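MREC protein (Listeria monocytogenes, PDB 2J5U) takes part in forming and maintaining the rod shape of the bacterial cell and assembles through dimers. Local coordinates at the interface of chains A and B. Coordinates in Å, arbitrary orientation; residue numbers count along the deposited sequence, not the author numbering. Chains: chain A/B, MREC protein.

Contact 1: the interface of chains A and B. Residues chain A 180-181, 183, 227, 230-235; chain B 76-79, 86, 88.
The contact joins the C-terminal tail of chain A, with the end of strand 221-227 and the loop at A:Leu181, to strand 70-77, the loop after it and strand 86-89 of chain B, in the dimer of this shape protein. A:Arg227, its CG anti to the backbone N, runs extended and crosses B:Ile76 at about a right angle. A:Arg227 NH1, of the guanidinium, donates across the interface to the carbonyl O of B:Ile76 (2.9 Å), in the carbonyl plane on a lone pair. A:Arg227 NH1 also binds the carbonyl O of A:Glu230 (2.8 Å). A:Arg227 NH2 binds the carbonyl O of A:Gly180 (2.7 Å). These acceptors lie at the edge of the guanidinium and fix its rotation, while the carbonyl O of A:Gly183 sits over the centre of one face. CD1 of B:Ile76 lies alongside CG of A:Glu230. Just past the end of the strand, the backbone N of B:Arg78 makes a nearly straight bond (174° at H) to O of A:Leu181 (3.1 Å).

A:Thr234 has the most surface buried by the partner in this patch. A:Thr234 OG1, beside the backbone N (chi1 -47°), reaches B:Glu88 OE2 (2.9 Å) from above the carboxylate plane. B:Glu88 OE2 also takes the backbone N of A:Thr233 (3.1 Å) on its syn lone pair, a double grip that may steady the carboxylate's charge. ND2 of B:Asn79 donates to O of A:Thr234 (2.8 Å), with that oxygen in the amide plane, and A:Thr234 CG2 packs on B:Asn79 CB. This largely polar, backbone-rich clasp ties the tail of one subunit to the barrel core of the other and may help set how the two cores meet.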
# COMPACT_ATOMS: atom_id res chain seq x y z
N GLY A 180 35.16 51.86 19.17
CA GLY A 180 36.21 51.10 18.53
C GLY A 180 36.20 51.34 17.02
O GLY A 180 37.11 50.92 16.31
N LEU A 181 35.19 52.05 16.53
CA LEU A 181 35.03 52.28 15.11
C LEU A 181 36.06 53.17 14.45
O LEU A 181 36.09 53.28 13.22
CB LEU A 181 33.62 52.79 14.83
CG LEU A 181 32.63 51.74 15.36
CD1 LEU A 181 31.20 52.22 15.20
CD2 LEU A 181 32.84 50.44 14.60
N GLY A 183 39.06 52.51 14.75
CA GLY A 183 40.11 51.56 14.46
C GLY A 183 41.29 51.46 15.40
O GLY A 183 42.20 50.67 15.16
N ARG A 227 44.90 47.29 21.73
CA ARG A 227 43.65 46.80 21.13
C ARG A 227 43.91 45.45 20.46
O ARG A 227 44.89 45.30 19.74
CB ARG A 227 43.12 47.81 20.11
CG ARG A 227 42.12 47.25 19.11
CD ARG A 227 41.56 48.36 18.27
NE ARG A 227 41.00 47.88 17.01
CZ ARG A 227 39.93 48.40 16.43
NH1 ARG A 227 39.48 47.92 15.28
NH2 ARG A 227 39.30 49.41 17.01
N GLU A 230 41.76 43.68 14.92
CA GLU A 230 42.56 44.14 13.80
C GLU A 230 42.38 45.65 13.66
O GLU A 230 41.31 46.18 13.96
CB GLU A 230 42.07 43.45 12.53
CG GLU A 230 42.75 43.89 11.25
CD GLU A 230 44.16 43.37 11.12
OE1 GLU A 230 44.74 43.54 10.03
OE2 GLU A 230 44.68 42.79 12.10
N ALA A 231 43.42 46.34 13.21
CA ALA A 231 43.34 47.79 13.06
C ALA A 231 42.51 48.18 11.85
O ALA A 231 42.53 47.50 10.82
CB ALA A 231 44.73 48.37 12.93
N GLY A 232 41.78 49.28 11.98
CA GLY A 232 40.95 49.75 10.89
C GLY A 232 41.55 50.91 10.12
O GLY A 232 42.09 51.85 10.70
N THR A 233 41.43 50.85 8.79
CA THR A 233 41.96 51.90 7.93
C THR A 233 40.90 52.87 7.41
O THR A 233 41.24 53.87 6.77
CB THR A 233 42.68 51.28 6.72
OG1 THR A 233 42.81 49.87 6.91
CG2 THR A 233 44.06 51.91 6.55
N THR A 234 39.62 52.59 7.68
CA THR A 234 38.51 53.44 7.23
C THR A 234 38.58 54.87 7.79
O THR A 234 37.71 55.70 7.50
CB THR A 234 37.12 52.83 7.62
OG1 THR A 234 37.09 51.43 7.28
CG2 THR A 234 35.98 53.53 6.86
N ASP A 235 39.60 55.16 8.59
CA ASP A 235 39.77 56.49 9.16
C ASP A 235 40.92 57.18 8.42
O ASP A 235 41.92 57.55 9.08
CB ASP A 235 40.09 56.39 10.67
CG ASP A 235 39.84 57.70 11.42
OD1 ASP A 235 40.20 57.77 12.62
OD2 ASP A 235 39.29 58.65 10.82
N ILE B 76 35.36 46.17 12.34
CA ILE B 76 36.47 46.74 13.07
C ILE B 76 36.66 48.21 12.75
O ILE B 76 37.50 48.87 13.35
CB ILE B 76 37.79 46.04 12.74
CG1 ILE B 76 38.07 46.15 11.24
CG2 ILE B 76 37.72 44.59 13.18
CD1 ILE B 76 39.42 45.66 10.81
N SER B 77 35.89 48.72 11.81
CA SER B 77 36.06 50.11 11.45
C SER B 77 34.91 50.67 10.64
O SER B 77 34.39 50.02 9.75
CB SER B 77 37.35 50.25 10.66
OG SER B 77 37.46 51.54 10.12
N ARG B 78 34.52 51.90 10.94
CA ARG B 78 33.42 52.52 10.22
C ARG B 78 33.63 54.01 10.34
O ARG B 78 33.79 54.53 11.43
CB ARG B 78 32.09 52.10 10.83
CG ARG B 78 30.88 52.52 10.03
CD ARG B 78 29.63 51.87 10.54
NE ARG B 78 28.51 52.07 9.63
CZ ARG B 78 27.33 51.48 9.75
NH1 ARG B 78 26.37 51.73 8.87
NH2 ARG B 78 27.10 50.63 10.74
N ASN B 79 33.63 54.70 9.21
CA ASN B 79 33.85 56.14 9.23
C ASN B 79 32.54 56.90 9.19
O ASN B 79 31.69 56.62 8.36
CB ASN B 79 34.72 56.53 8.03
CG ASN B 79 35.16 57.98 8.08
OD1 ASN B 79 34.33 58.88 8.19
ND2 ASN B 79 36.46 58.21 8.00
N GLN B 86 29.81 51.98 3.74
CA GLN B 86 30.62 50.81 4.00
C GLN B 86 31.04 50.58 5.44
O GLN B 86 30.86 51.41 6.32
CB GLN B 86 31.87 50.84 3.12
CG GLN B 86 32.85 51.94 3.47
CD GLN B 86 34.09 51.88 2.59
OE1 GLN B 86 33.98 51.89 1.36
NE2 GLN B 86 35.26 51.82 3.22
N GLU B 88 34.17 47.93 7.64
CA GLU B 88 35.34 47.08 7.49
C GLU B 88 35.29 45.89 8.46
O GLU B 88 35.02 46.07 9.65
CB GLU B 88 36.60 47.89 7.72
CG GLU B 88 37.85 47.21 7.24
CD GLU B 88 39.05 48.14 7.29
OE1 GLU B 88 40.14 47.75 6.81
OE2 GLU B 88 38.89 49.26 7.83

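Contact 2: the interface of chains A and B. Residues chain A 41, 44-45, 48-49; chain B 41-42, 44-45, 48-49.
Helix 31-58 of chain A packs against helix 39-60 of chain B, the two running parallel and in register as a coiled coil. Residues 41, 45 and 48 follow the four-three spacing of core positions, with 44 and 49 at the flanks. In the core, the CG2 methyls of A:Val45 and B:Val45 meet at 3.7 Å as the side chains cross obliquely. Both valines hold CG1 anti to the backbone N, which leaves CG2 beside the N and turned to the partner. Three residues on, A:Leu48 and B:Leu48 bring their CB atoms to 3.9 Å, so they meet at the base of the side chains rather than at the tips. Their branches then pass the opposite helix: A:Leu48 CD1 comes over the backbone of B:Val45, and B:Leu48 CD1 over that of A:Lys49. A:Leu41 departs from this pairing, for its CD1 touches the aliphatic CG of B:Glu42 (3.6 Å), while B:Leu41 CD2 reaches A:Val45 CG2.

Charged chains flank the core unequally. A:Glu44 is fully extended, CG anti to the backbone N (chi1 -178°), and its OE1 stays 4.0 Å from B:Lys49 NZ, not in contact, though the opposite charges may attract. On the other flank A:Lys49, bent at chi2 and chi3, curls round so that its NZ forms a salt bridge with B:Glu44 OE1 at 3.2 Å, on the syn lone pair of that carboxylate oxygen.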
# COMPACT_ATOMS: atom_id res chain seq x y z
N LEU A 41 27.23 43.93 40.82
CA LEU A 41 27.47 44.08 39.40
C LEU A 41 28.69 43.28 38.97
O LEU A 41 28.73 42.76 37.86
CB LEU A 41 27.68 45.56 39.05
CG LEU A 41 26.51 46.51 39.27
CD1 LEU A 41 26.91 47.90 38.80
CD2 LEU A 41 25.29 46.02 38.52
N GLU A 44 27.66 39.74 38.29
CA GLU A 44 26.73 39.73 37.17
C GLU A 44 27.55 39.79 35.89
O GLU A 44 27.32 39.04 34.94
CB GLU A 44 25.77 40.93 37.23
CG GLU A 44 24.73 40.93 36.10
CD GLU A 44 23.79 42.13 36.15
OE1 GLU A 44 22.86 42.18 35.30
OE2 GLU A 44 23.96 43.01 37.02
N VAL A 45 28.53 40.70 35.88
CA VAL A 45 29.40 40.85 34.73
C VAL A 45 30.09 39.52 34.47
O VAL A 45 29.82 38.87 33.46
CB VAL A 45 30.48 41.93 34.98
CG1 VAL A 45 31.56 41.85 33.91
CG2 VAL A 45 29.85 43.31 34.96
N LEU A 48 28.06 37.13 32.64
CA LEU A 48 27.80 37.56 31.27
C LEU A 48 29.08 37.38 30.48
O LEU A 48 29.10 36.79 29.40
CB LEU A 48 27.43 39.04 31.24
CG LEU A 48 26.09 39.45 31.83
CD1 LEU A 48 26.00 40.95 31.91
CD2 LEU A 48 24.98 38.89 30.96
N LYS A 49 30.16 37.90 31.06
CA LYS A 49 31.48 37.84 30.48
C LYS A 49 31.89 36.41 30.13
O LYS A 49 32.52 36.17 29.10
CB LYS A 49 32.48 38.48 31.45
CG LYS A 49 33.86 38.77 30.88
CD LYS A 49 34.36 40.15 31.30
CE LYS A 49 34.44 40.31 32.82
NZ LYS A 49 34.90 41.68 33.23
N LEU B 41 31.27 49.53 35.21
CA LEU B 41 30.67 48.21 35.38
C LEU B 41 29.27 48.14 34.80
O LEU B 41 28.91 47.17 34.13
CB LEU B 41 30.64 47.83 36.86
CG LEU B 41 31.98 47.32 37.38
CD1 LEU B 41 31.87 47.00 38.86
CD2 LEU B 41 32.38 46.08 36.60
N GLU B 42 28.48 49.17 35.06
CA GLU B 42 27.13 49.22 34.54
C GLU B 42 27.19 49.18 33.01
O GLU B 42 26.29 48.63 32.36
CB GLU B 42 26.42 50.48 35.01
CG GLU B 42 26.16 50.53 36.51
CD GLU B 42 25.49 51.83 36.95
OE1 GLU B 42 24.46 52.21 36.35
OE2 GLU B 42 25.99 52.47 37.89
N GLU B 44 29.60 47.69 31.22
CA GLU B 44 29.99 46.35 30.80
C GLU B 44 28.75 45.47 30.72
O GLU B 44 28.59 44.67 29.79
CB GLU B 44 30.99 45.75 31.79
CG GLU B 44 32.34 46.43 31.79
CD GLU B 44 33.36 45.71 32.65
OE1 GLU B 44 33.60 44.50 32.42
OE2 GLU B 44 33.93 46.37 33.56
N VAL B 45 27.88 45.62 31.72
CA VAL B 45 26.66 44.85 31.77
C VAL B 45 25.84 45.10 30.51
O VAL B 45 25.56 44.17 29.75
CB VAL B 45 25.82 45.25 33.01
CG1 VAL B 45 24.46 44.57 32.97
CG2 VAL B 45 26.56 44.85 34.27
N LEU B 48 27.56 43.76 27.33
CA LEU B 48 27.60 42.30 27.27
C LEU B 48 26.23 41.73 26.97
O LEU B 48 26.09 40.79 26.18
CB LEU B 48 28.14 41.75 28.57
CG LEU B 48 29.66 41.90 28.69
CD1 LEU B 48 30.10 41.65 30.12
CD2 LEU B 48 30.33 40.93 27.74
N LYS B 49 25.20 42.30 27.58
CA LYS B 49 23.85 41.84 27.36
C LYS B 49 23.54 41.87 25.87
O LYS B 49 23.19 40.85 25.29
CB LYS B 49 22.84 42.72 28.11
CG LYS B 49 22.71 42.38 29.58
CD LYS B 49 21.66 43.24 30.26
CE LYS B 49 21.51 42.87 31.72
NZ LYS B 49 20.48 43.70 32.40

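Contact 1 and contact 2 lie about 24 Å apart, between the centres of their C-alpha atoms, and share no residue. Contact 2 joins the N-terminal helices by apolar packing with charges at the flanks, whereas contact 1 joins tail, loops and strands mainly by hydrogen bonds. The helices meet largely through like residues, such as the valine and leucine pairs, while contact 1 pairs unlike segments. The whole interface is not an exact two-fold. Holding the subunits at two separate places should restrict hinging within the dimer, the unit of which twelve make up the 24-subunit assembly.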